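Local coordinates for ECL CdiI (Enterobacter cloacae subsp. cloacae, PDB 4NTQ), which serves as the immunity protein of a contact-dependent growth inhibition module and binds the toxic CdiA domain, a ribosomal RNase, at residues 11-15 against 16-20; 131-134 against 135-139. One frame throughout, in Å; residues are numbered along the deposited sequence.

Contact 1. Residues 11-15 against 16-20; sequences VSMEG and ELVQP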
loop_
_atom_site.group_PDB
_atom_site.type_symbol
_atom_site.label_atom_id
_atom_site.label_comp_id
_atom_site.label_asym_id
_atom_site.label_seq_id
_atom_site.Cartn_x
_atom_site.Cartn_y
_atom_site.Cartn_z
ATOM N N VAL B 11 -16.864 0.091 -7.432
ATOM C CA VAL B 11 -17.929 -0.255 -6.504
ATOM C C VAL B 11 -17.724 0.468 -5.187
ATOM O O VAL B 11 -16.619 0.914 -4.877
ATOM C CB VAL B 11 -17.969 -1.760 -6.242
ATOM C CG1 VAL B 11 -18.466 -2.512 -7.482
ATOM C CG2 VAL B 11 -16.576 -2.243 -5.815
ATOM N N SER B 12 -18.798 0.588 -4.420
ATOM C CA SER B 12 -18.750 1.266 -3.135
ATOM C C SER B 12 -18.234 0.338 -2.041
ATOM O O SER B 12 -18.824 -0.715 -1.793
ATOM C CB SER B 12 -20.143 1.752 -2.762
ATOM O OG SER B 12 -20.181 2.153 -1.413
HETATM N N MSE B 13 -17.136 0.714 -1.386
HETATM C CA MSE B 13 -16.635 -0.067 -0.250
HETATM C C MSE B 13 -16.035 0.789 0.839
HETATM O O MSE B 13 -15.269 1.725 0.565
HETATM C CB MSE B 13 -15.606 -1.114 -0.675
HETATM C CG MSE B 13 -16.169 -2.217 -1.556
HETATM SE SE MSE B 13 -14.776 -3.377 -2.260
HETATM C CE MSE B 13 -15.076 -4.721 -0.886
ATOM N N GLU B 14 -16.371 0.431 2.076
ATOM C CA GLU B 14 -15.953 1.184 3.246
ATOM C C GLU B 14 -16.351 2.630 3.054
ATOM O O GLU B 14 -15.599 3.542 3.381
ATOM C CB GLU B 14 -14.446 1.058 3.486
ATOM C CG GLU B 14 -14.087 0.892 4.943
ATOM C CD GLU B 14 -14.691 -0.363 5.549
ATOM O OE1 GLU B 14 -14.250 -1.472 5.175
ATOM O OE2 GLU B 14 -15.608 -0.242 6.393
ATOM N N GLY B 15 -17.536 2.820 2.484
ATOM C CA GLY B 15 -18.139 4.131 2.382
ATOM C C GLY B 15 -17.617 5.016 1.273
ATOM O O GLY B 15 -17.884 6.214 1.278
ATOM N N GLU B 16 -16.886 4.448 0.318
ATOM C CA GLU B 16 -16.448 5.229 -0.845
ATOM C C GLU B 16 -16.225 4.401 -2.117
ATOM O O GLU B 16 -16.093 3.177 -2.061
ATOM C CB GLU B 16 -15.195 6.045 -0.519
ATOM C CG GLU B 16 -13.969 5.227 -0.214
ATOM C CD GLU B 16 -12.692 5.990 -0.514
ATOM O OE1 GLU B 16 -12.659 6.708 -1.542
ATOM O OE2 GLU B 16 -11.731 5.876 0.276
ATOM N N LEU B 17 -16.195 5.083 -3.261
ATOM C CA LEU B 17 -16.012 4.427 -4.558
ATOM C C LEU B 17 -14.570 4.005 -4.776
ATOM O O LEU B 17 -13.651 4.827 -4.723
ATOM C CB LEU B 17 -16.429 5.353 -5.701
ATOM C CG LEU B 17 -16.824 4.737 -7.047
ATOM C CD1 LEU B 17 -18.103 3.885 -6.914
ATOM C CD2 LEU B 17 -17.018 5.838 -8.097
ATOM N N VAL B 18 -14.367 2.724 -5.028
ATOM C CA VAL B 18 -13.022 2.232 -5.257
ATOM C C VAL B 18 -12.963 1.477 -6.562
ATOM O O VAL B 18 -13.987 1.064 -7.113
ATOM C CB VAL B 18 -12.535 1.329 -4.117
ATOM C CG1 VAL B 18 -12.725 2.028 -2.756
ATOM C CG2 VAL B 18 -13.263 -0.004 -4.153
ATOM N N GLN B 19 -11.751 1.320 -7.063
ATOM C CA GLN B 19 -11.506 0.560 -8.269
ATOM C C GLN B 19 -10.863 -0.753 -7.860
ATOM O O GLN B 19 -9.704 -0.763 -7.396
ATOM C CB GLN B 19 -10.568 1.346 -9.197
ATOM C CG GLN B 19 -10.113 0.579 -10.413
ATOM C CD GLN B 19 -11.277 0.019 -11.209
ATOM O OE1 GLN B 19 -11.978 0.752 -11.903
ATOM N NE2 GLN B 19 -11.484 -1.291 -11.116
ATOM N N PRO B 20 -11.608 -1.866 -8.003
ATOM C CA PRO B 20 -10.993 -3.164 -7.708
ATOM C C PRO B 20 -9.867 -3.393 -8.689
ATOM O O PRO B 20 -10.043 -3.114 -9.864
ATOM C CB PRO B 20 -12.132 -4.178 -7.932
ATOM C CG PRO B 20 -13.387 -3.387 -7.807
ATOM C CD PRO B 20 -13.036 -1.998 -8.355
#

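Contact 2. Residues 131-134 against 135-139; sequences TDLN and SVLDF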
loop_
_atom_site.group_PDB
_atom_site.type_symbol
_atom_site.label_atom_id
_atom_site.label_comp_id
_atom_site.label_asym_id
_atom_site.label_seq_id
_atom_site.Cartn_x
_atom_site.Cartn_y
_atom_site.Cartn_z
ATOM N N THR B 131 10.945 -9.290 -8.768
ATOM C CA THR B 131 10.723 -9.513 -10.182
ATOM C C THR B 131 11.901 -8.917 -10.952
ATOM O O THR B 131 12.700 -8.184 -10.382
ATOM C CB THR B 131 9.387 -8.890 -10.642
ATOM O OG1 THR B 131 9.155 -9.241 -11.999
ATOM C CG2 THR B 131 9.393 -7.358 -10.508
ATOM N N ASP B 132 12.022 -9.235 -12.236
ATOM C CA ASP B 132 13.187 -8.802 -13.008
ATOM C C ASP B 132 13.003 -7.373 -13.538
ATOM O O ASP B 132 11.886 -6.872 -13.619
ATOM C CB ASP B 132 13.450 -9.769 -14.158
ATOM C CG ASP B 132 12.406 -9.664 -15.247
ATOM O OD1 ASP B 132 11.205 -9.679 -14.931
ATOM O OD2 ASP B 132 12.781 -9.539 -16.422
ATOM N N LEU B 133 14.105 -6.715 -13.883
ATOM C CA LEU B 133 14.057 -5.348 -14.400
ATOM C C LEU B 133 13.213 -5.240 -15.658
ATOM O O LEU B 133 12.408 -4.315 -15.781
ATOM C CB LEU B 133 15.463 -4.833 -14.696
ATOM C CG LEU B 133 15.547 -3.387 -15.163
ATOM C CD1 LEU B 133 14.813 -2.501 -14.163
ATOM C CD2 LEU B 133 17.008 -2.970 -15.293
ATOM N N ASN B 134 13.392 -6.178 -16.591
ATOM C CA ASN B 134 12.643 -6.144 -17.847
ATOM C C ASN B 134 11.136 -6.077 -17.641
ATOM O O ASN B 134 10.422 -5.425 -18.406
ATOM C CB ASN B 134 12.972 -7.353 -18.731
ATOM C CG ASN B 134 14.256 -7.172 -19.525
ATOM O OD1 ASN B 134 14.649 -6.054 -19.859
ATOM N ND2 ASN B 134 14.907 -8.282 -19.842
ATOM N N SER B 135 10.643 -6.751 -16.609
ATOM C CA SER B 135 9.199 -6.812 -16.443
ATOM C C SER B 135 8.703 -5.455 -15.931
ATOM O O SER B 135 7.574 -5.051 -16.208
ATOM C CB SER B 135 8.784 -7.968 -15.530
ATOM O OG SER B 135 9.196 -7.709 -14.207
ATOM N N VAL B 136 9.564 -4.737 -15.218
ATOM C CA VAL B 136 9.216 -3.395 -14.758
ATOM C C VAL B 136 9.289 -2.401 -15.911
ATOM O O VAL B 136 8.446 -1.512 -16.041
ATOM C CB VAL B 136 10.121 -2.934 -13.607
ATOM C CG1 VAL B 136 9.824 -1.481 -13.247
ATOM C CG2 VAL B 136 9.922 -3.843 -12.392
ATOM N N LEU B 137 10.303 -2.561 -16.753
ATOM C CA LEU B 137 10.397 -1.767 -17.966
ATOM C C LEU B 137 9.129 -1.909 -18.803
ATOM O O LEU B 137 8.569 -0.912 -19.252
ATOM C CB LEU B 137 11.599 -2.205 -18.781
ATOM C CG LEU B 137 12.952 -1.819 -18.212
ATOM C CD1 LEU B 137 14.085 -2.367 -19.096
ATOM C CD2 LEU B 137 13.020 -0.305 -18.083
ATOM N N ASP B 138 8.676 -3.144 -19.014
ATOM C CA ASP B 138 7.491 -3.372 -19.842
ATOM C C ASP B 138 6.290 -2.608 -19.254
ATOM O O ASP B 138 5.588 -1.889 -19.968
ATOM C CB ASP B 138 7.180 -4.871 -19.972
ATOM C CG ASP B 138 8.290 -5.654 -20.684
ATOM O OD1 ASP B 138 8.980 -5.077 -21.558
ATOM O OD2 ASP B 138 8.473 -6.852 -20.353
ATOM N N PHE B 139 6.096 -2.722 -17.941
ATOM C CA PHE B 139 5.032 -1.979 -17.277
ATOM C C PHE B 139 5.210 -0.462 -17.405
ATOM O O PHE B 139 4.246 0.272 -17.590
ATOM C CB PHE B 139 4.951 -2.362 -15.799
ATOM C CG PHE B 139 3.812 -1.707 -15.069
ATOM C CD1 PHE B 139 2.506 -1.911 -15.476
ATOM C CD2 PHE B 139 4.051 -0.913 -13.960
ATOM C CE1 PHE B 139 1.458 -1.325 -14.800
ATOM C CE2 PHE B 139 3.020 -0.315 -13.280
ATOM C CZ PHE B 139 1.710 -0.521 -13.699
#

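Contact 1. Residues 11-15 against 16-20
Val11 and Val18 pair backbone to backbone as the outer hydrogen-bonded couple of a short antiparallel hairpin. Val18 N gives a nearly straight bond to Val11 O (2.9 Å, 172° at the hydrogen), and Val18 O takes Val11 N, at 3.1 Å, in its carbonyl plane. Nearer the turn, Met13 N donates to Glu16 O at 2.8 Å. The return bond, Glu16 N to Met13 O, is longer at 3.2 Å, and its donor stands above the carbonyl plane as the chain swings round. Between these couples, Ser12 and Leu17 form a non-hydrogen-bonded pair with side chains on the other face, where Leu17 CD1 lies against the backbone of Val11.

On the face of Val11, Met13 and Val18 the touching atoms are few. Val11 CG2 rests on Pro20 CG at 3.9 Å. The Met13 side chain, a selenomethionine, crosses that of Val18 at about a right angle, SE meeting Val18 CG2 at 4.2 Å. A bend at the third torsion (98°) then carries the methyl away from the partner strand. Glu16 shares this face, but its carboxylate leaves the hairpin to bond Tyr69 through OE2.

Further out, strand 28-35 pairs with strand 16-25 and brings His33 against Met13 and Val18. At the tip, the backbone of Glu14 is hydrogen-bonded to the neighbouring CdiA chain, and Glu16 packs on Gly189 of that chain. The whole is a β-hairpin with a two-residue loop, closed by a type I' turn from Met13 to Glu16, with Glu14 and Gly15 both at positive phi.

Contact 2. Residues 131-134 against 135-139
A helix N-terminus is built here, where strand 129-132 runs directly into helix 133-144 and Asp132 takes the N-cap position. The capping bond itself is weak: Asp132 OD1 accepts from Ser135 N at 3.4 Å, with an angle of 131° at the hydrogen. Asp132 CG sits between its own backbone N and carbonyl carbon (chi1 71°), which folds the carboxylate back over the first turn. The same amide also reaches Asp132 O, at 3.2 Å, from above the carbonyl plane.

Ser135 OG is the hub of the corner. With chi1 at 69° the hydroxyl turns back toward the strand, where it donates to Asp132 O at 2.9 Å, arriving on the same face of that carbonyl as Ser135 N. It also accepts from Thr131 OG1, at 2.7 Å, so one short chain of bonds runs from threonine hydroxyl to serine hydroxyl to backbone carbonyl. Thr131 CG2 meanwhile meets Val136 CG2 at 4.0 Å, the two side chains crossing obliquely.

From there the regular helix takes over. Leu137 N points almost straight down the carbonyl of Leu133, and Asp138 N bonds Asn134 O. Leu133 and Leu137, one turn apart, bring their CG atoms to 4.3 Å; both lean on Leu56 of helix 41-58. Val136 touches Leu52 of that helix and Leu82 and Phe84 of strand 76-85.

The chemistry implies a junction held by short hydroxyl bonds and a weak capping bond: Asp132 O is gripped twice by one residue, the threonine hydroxyl is tied into the serine, and the negative cap probably interacts favourably with the positive end of the helix dipole.

How the contacts relate
The contacts lie on opposite sides of the chain's centre, about 29 Å apart between their own centres, and share no element. Contact 1 belongs to the antiparallel sheet that includes strand 28-35, contact 2 to the end of the other antiparallel sheet and the final helix. The first is a surface contact with one buried residue among those that touch, relying on paired backbone bonds and sparse apolar touches, and its tip meets the CdiA chain. In contact 2, side-chain hydroxyls and a carboxylate join the bonding, while three buried residues, Thr131, Leu133 and Val136, make it partly buried; no other protein chain of the assembly touches it.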